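Local coordinates for protein HslVU complex proteolytic subunit, putative (Trypanosoma brucei brucei, PDB 4HNZ) that forms the proteolytic core of the mitochondrial HslVU complex, a proteasome-like threonine protease that hydrolyses substrates unfolded and delivered by the HslU ATPase, at residues T103-G108 and G119-G124. Residues are numbered along the deposited sequence; the frame is centred on the assembly and turned at random.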
ATOM      1  N   THR A 103     -27.031  31.752  -5.641  1.00 25.08           N
ATOM      2  CA  THR A 103     -26.763  30.384  -5.254  1.00 22.94           C
ATOM      3  C   THR A 103     -25.256  30.128  -5.195  1.00 21.26           C
ATOM      4  O   THR A 103     -24.522  30.413  -6.149  1.00 19.65           O
ATOM      5  CB  THR A 103     -27.373  29.383  -6.282  1.00 23.00           C
ATOM      6  OG1 THR A 103     -28.766  29.671  -6.492  1.00 25.18           O
ATOM      7  CG2 THR A 103     -27.250  28.000  -5.792  1.00 22.05           C
ATOM      8  N   LEU A 104     -24.819  29.493  -4.122  1.00 20.88           N
ATOM      9  CA  LEU A 104     -23.439  29.076  -3.971  1.00 20.87           C
ATOM     10  C   LEU A 104     -23.325  27.640  -3.531  1.00 19.45           C
ATOM     11  O   LEU A 104     -24.033  27.175  -2.664  1.00 20.93           O
ATOM     12  CB  LEU A 104     -22.719  29.895  -2.895  1.00 21.97           C
ATOM     13  CG  LEU A 104     -22.674  31.331  -3.298  1.00 23.44           C
ATOM     14  CD1 LEU A 104     -23.549  32.119  -2.364  1.00 25.54           C
ATOM     15  CD2 LEU A 104     -21.245  31.858  -3.277  1.00 24.59           C
ATOM     16  N   GLU A 105     -22.294  27.020  -4.040  1.00 18.96           N
ATOM     17  CA  GLU A 105     -21.905  25.739  -3.622  1.00 19.35           C
ATOM     18  C   GLU A 105     -20.552  25.876  -2.901  1.00 18.19           C
ATOM     19  O   GLU A 105     -19.622  26.538  -3.371  1.00 16.26           O
ATOM     20  CB  GLU A 105     -21.805  24.834  -4.862  1.00 19.68           C
ATOM     21  CG  GLU A 105     -20.916  23.619  -4.709  1.00 21.21           C
ATOM     22  CD  GLU A 105     -20.711  22.856  -6.041  1.00 23.69           C
ATOM     23  OE1 GLU A 105     -21.397  23.204  -7.057  1.00 21.43           O
ATOM     24  OE2 GLU A 105     -19.865  21.896  -6.036  1.00 22.61           O
ATOM     25  N   ILE A 106     -20.463  25.206  -1.759  1.00 19.00           N
ATOM     26  CA  ILE A 106     -19.255  25.180  -0.960  1.00 19.35           C
ATOM     27  C   ILE A 106     -18.884  23.746  -0.614  1.00 18.62           C
ATOM     28  O   ILE A 106     -19.695  23.022  -0.118  1.00 17.00           O
ATOM     29  CB  ILE A 106     -19.468  25.931   0.344  1.00 19.66           C
ATOM     30  CG1 ILE A 106     -20.093  27.256   0.062  1.00 21.24           C
ATOM     31  CG2 ILE A 106     -18.135  26.118   1.034  1.00 19.99           C
ATOM     32  CD1 ILE A 106     -20.793  27.854   1.274  1.00 23.10           C
ATOM     33  N   ASP A 107     -17.630  23.357  -0.856  1.00 19.48           N
ATOM     34  CA  ASP A 107     -17.146  22.012  -0.470  1.00 18.54           C
ATOM     35  C   ASP A 107     -15.969  22.027   0.460  1.00 18.48           C
ATOM     36  O   ASP A 107     -15.372  23.091   0.734  1.00 19.13           O
ATOM     37  CB  ASP A 107     -16.921  21.146  -1.724  1.00 18.56           C
ATOM     38  CG  ASP A 107     -15.769  21.585  -2.572  1.00 19.46           C
ATOM     39  OD1 ASP A 107     -14.798  22.216  -2.082  1.00 19.96           O
ATOM     40  OD2 ASP A 107     -15.888  21.346  -3.782  1.00 19.97           O
ATOM     41  N   GLY A 108     -15.588  20.829   0.902  1.00 20.19           N
ATOM     42  CA  GLY A 108     -14.463  20.631   1.828  1.00 19.45           C
ATOM     43  C   GLY A 108     -13.089  20.920   1.258  1.00 20.80           C
ATOM     44  O   GLY A 108     -12.134  21.048   2.008  1.00 21.34           O
ATOM     45  N   GLY A 119     -27.984  29.009 -14.370  1.00 19.82           N
ATOM     46  CA  GLY A 119     -28.591  28.950 -13.040  1.00 18.79           C
ATOM     47  C   GLY A 119     -28.557  27.612 -12.321  1.00 17.44           C
ATOM     48  O   GLY A 119     -29.243  27.417 -11.325  1.00 16.73           O
ATOM     49  N   ILE A 120     -27.713  26.697 -12.759  1.00 16.69           N
ATOM     50  CA  ILE A 120     -27.727  25.338 -12.201  1.00 16.00           C
ATOM     51  C   ILE A 120     -26.490  25.022 -11.364  1.00 15.14           C
ATOM     52  O   ILE A 120     -25.361  25.216 -11.795  1.00 15.38           O
ATOM     53  CB  ILE A 120     -27.826  24.289 -13.342  1.00 15.99           C
ATOM     54  CG1 ILE A 120     -29.132  24.444 -14.062  1.00 17.16           C
ATOM     55  CG2 ILE A 120     -27.669  22.850 -12.814  1.00 15.72           C
ATOM     56  CD1 ILE A 120     -29.127  23.750 -15.409  1.00 17.96           C
ATOM     57  N   VAL A 121     -26.736  24.469 -10.187  1.00 14.81           N
ATOM     58  CA  VAL A 121     -25.709  24.033  -9.261  1.00 14.20           C
ATOM     59  C   VAL A 121     -26.141  22.733  -8.629  1.00 13.54           C
ATOM     60  O   VAL A 121     -27.308  22.540  -8.376  1.00 13.51           O
ATOM     61  CB  VAL A 121     -25.573  25.045  -8.085  1.00 14.85           C
ATOM     62  CG1 VAL A 121     -24.552  24.578  -7.062  1.00 14.73           C
ATOM     63  CG2 VAL A 121     -25.124  26.395  -8.605  1.00 15.42           C
ATOM     64  N   ALA A 122     -25.196  21.848  -8.370  1.00 13.26           N
ATOM     65  CA  ALA A 122     -25.531  20.553  -7.789  1.00 13.49           C
ATOM     66  C   ALA A 122     -24.342  19.924  -7.094  1.00 13.01           C
ATOM     67  O   ALA A 122     -23.207  20.095  -7.526  1.00 12.71           O
ATOM     68  CB  ALA A 122     -26.022  19.606  -8.879  1.00 13.87           C
ATOM     69  N   ILE A 123     -24.639  19.144  -6.059  1.00 12.95           N
ATOM     70  CA  ILE A 123     -23.642  18.409  -5.306  1.00 12.70           C
ATOM     71  C   ILE A 123     -24.114  16.976  -4.996  1.00 12.78           C
ATOM     72  O   ILE A 123     -25.266  16.619  -5.229  1.00 11.36           O
ATOM     73  CB  ILE A 123     -23.296  19.085  -3.973  1.00 13.05           C
ATOM     74  CG1 ILE A 123     -24.539  19.343  -3.125  1.00 13.16           C
ATOM     75  CG2 ILE A 123     -22.580  20.391  -4.250  1.00 14.01           C
ATOM     76  CD1 ILE A 123     -24.272  19.845  -1.721  1.00 13.00           C
ATOM     77  N   GLY A 124     -23.171  16.180  -4.445  1.00 13.11           N
ATOM     78  CA  GLY A 124     -23.411  14.805  -4.043  1.00 13.29           C
ATOM     79  C   GLY A 124     -22.942  13.838  -5.111  1.00 13.42           C
ATOM     80  O   GLY A 124     -22.681  14.223  -6.212  1.00 14.19           O
TER
HETATM   81  O   HOH W   1     -29.483  27.811  -8.827  1.00 19.88           O
HETATM   82  O   HOH W   2     -20.464  20.155  -7.729  1.00 11.56           O
HETATM   83  O   HOH W   3     -22.647  22.515  -9.451  1.00 14.06           O
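Thr-103 meets Val-121 methyl to methyl, CG2 of the threonine lying 3.9 Å from CG2 of the valine as the two side chains pass one another running opposite ways. The threonine's CG2 is anti to the backbone N, and its OG1 sits on the N side, where it takes a hydrogen bond from Arg-7 of strand 3-8 and shares a water with Gly-119 O. Leu-104 faces the other way, onto helix 71-84.

Glu-105, like Thr-103, faces strand 120-123, and it is the main piece. Its CG is anti to the backbone N (chi1 157°) and the chain runs on extended, carrying the carboxylate across to that strand. CB rests 3.5 Å from Val-121 CG1, and OE1 touches the same methyl at 3.4 Å. Farther out, CG2 of Ile-123 packs on the carboxylate end, 3.6 Å from Glu-105 CD. No direct hydrogen bond links the two segments; besides the water at Thr-103, two waters connect Glu-105 to Ala-122. One donates to Glu-105 OE2 at 2.5 Å and to Ala-122 O at 2.8 Å. The other donates to Glu-105 OE1 and accepts from Ala-122 N, 2.8 Å away from it. Leu-22 of a second subunit packs against the same glutamate. Ile-106 turns back to helix 71-84.

The strands run roughly parallel, 26° apart, but belong to different sheets: 103-107 pairs with 93-98, and 120-123 with 3-8. This is the face-to-face meeting of the two sheets in the Ntn-hydrolase sandwich, with Ile-123 about 6 Å, side chain to side chain, from Thr-1, the probable nucleophile. Chemically, the contact is methyl packing plus a buried carboxylate whose two oxygens reach the backbone of Ala-122 through water, which would probably help a negative charge to be tolerated between the sheets.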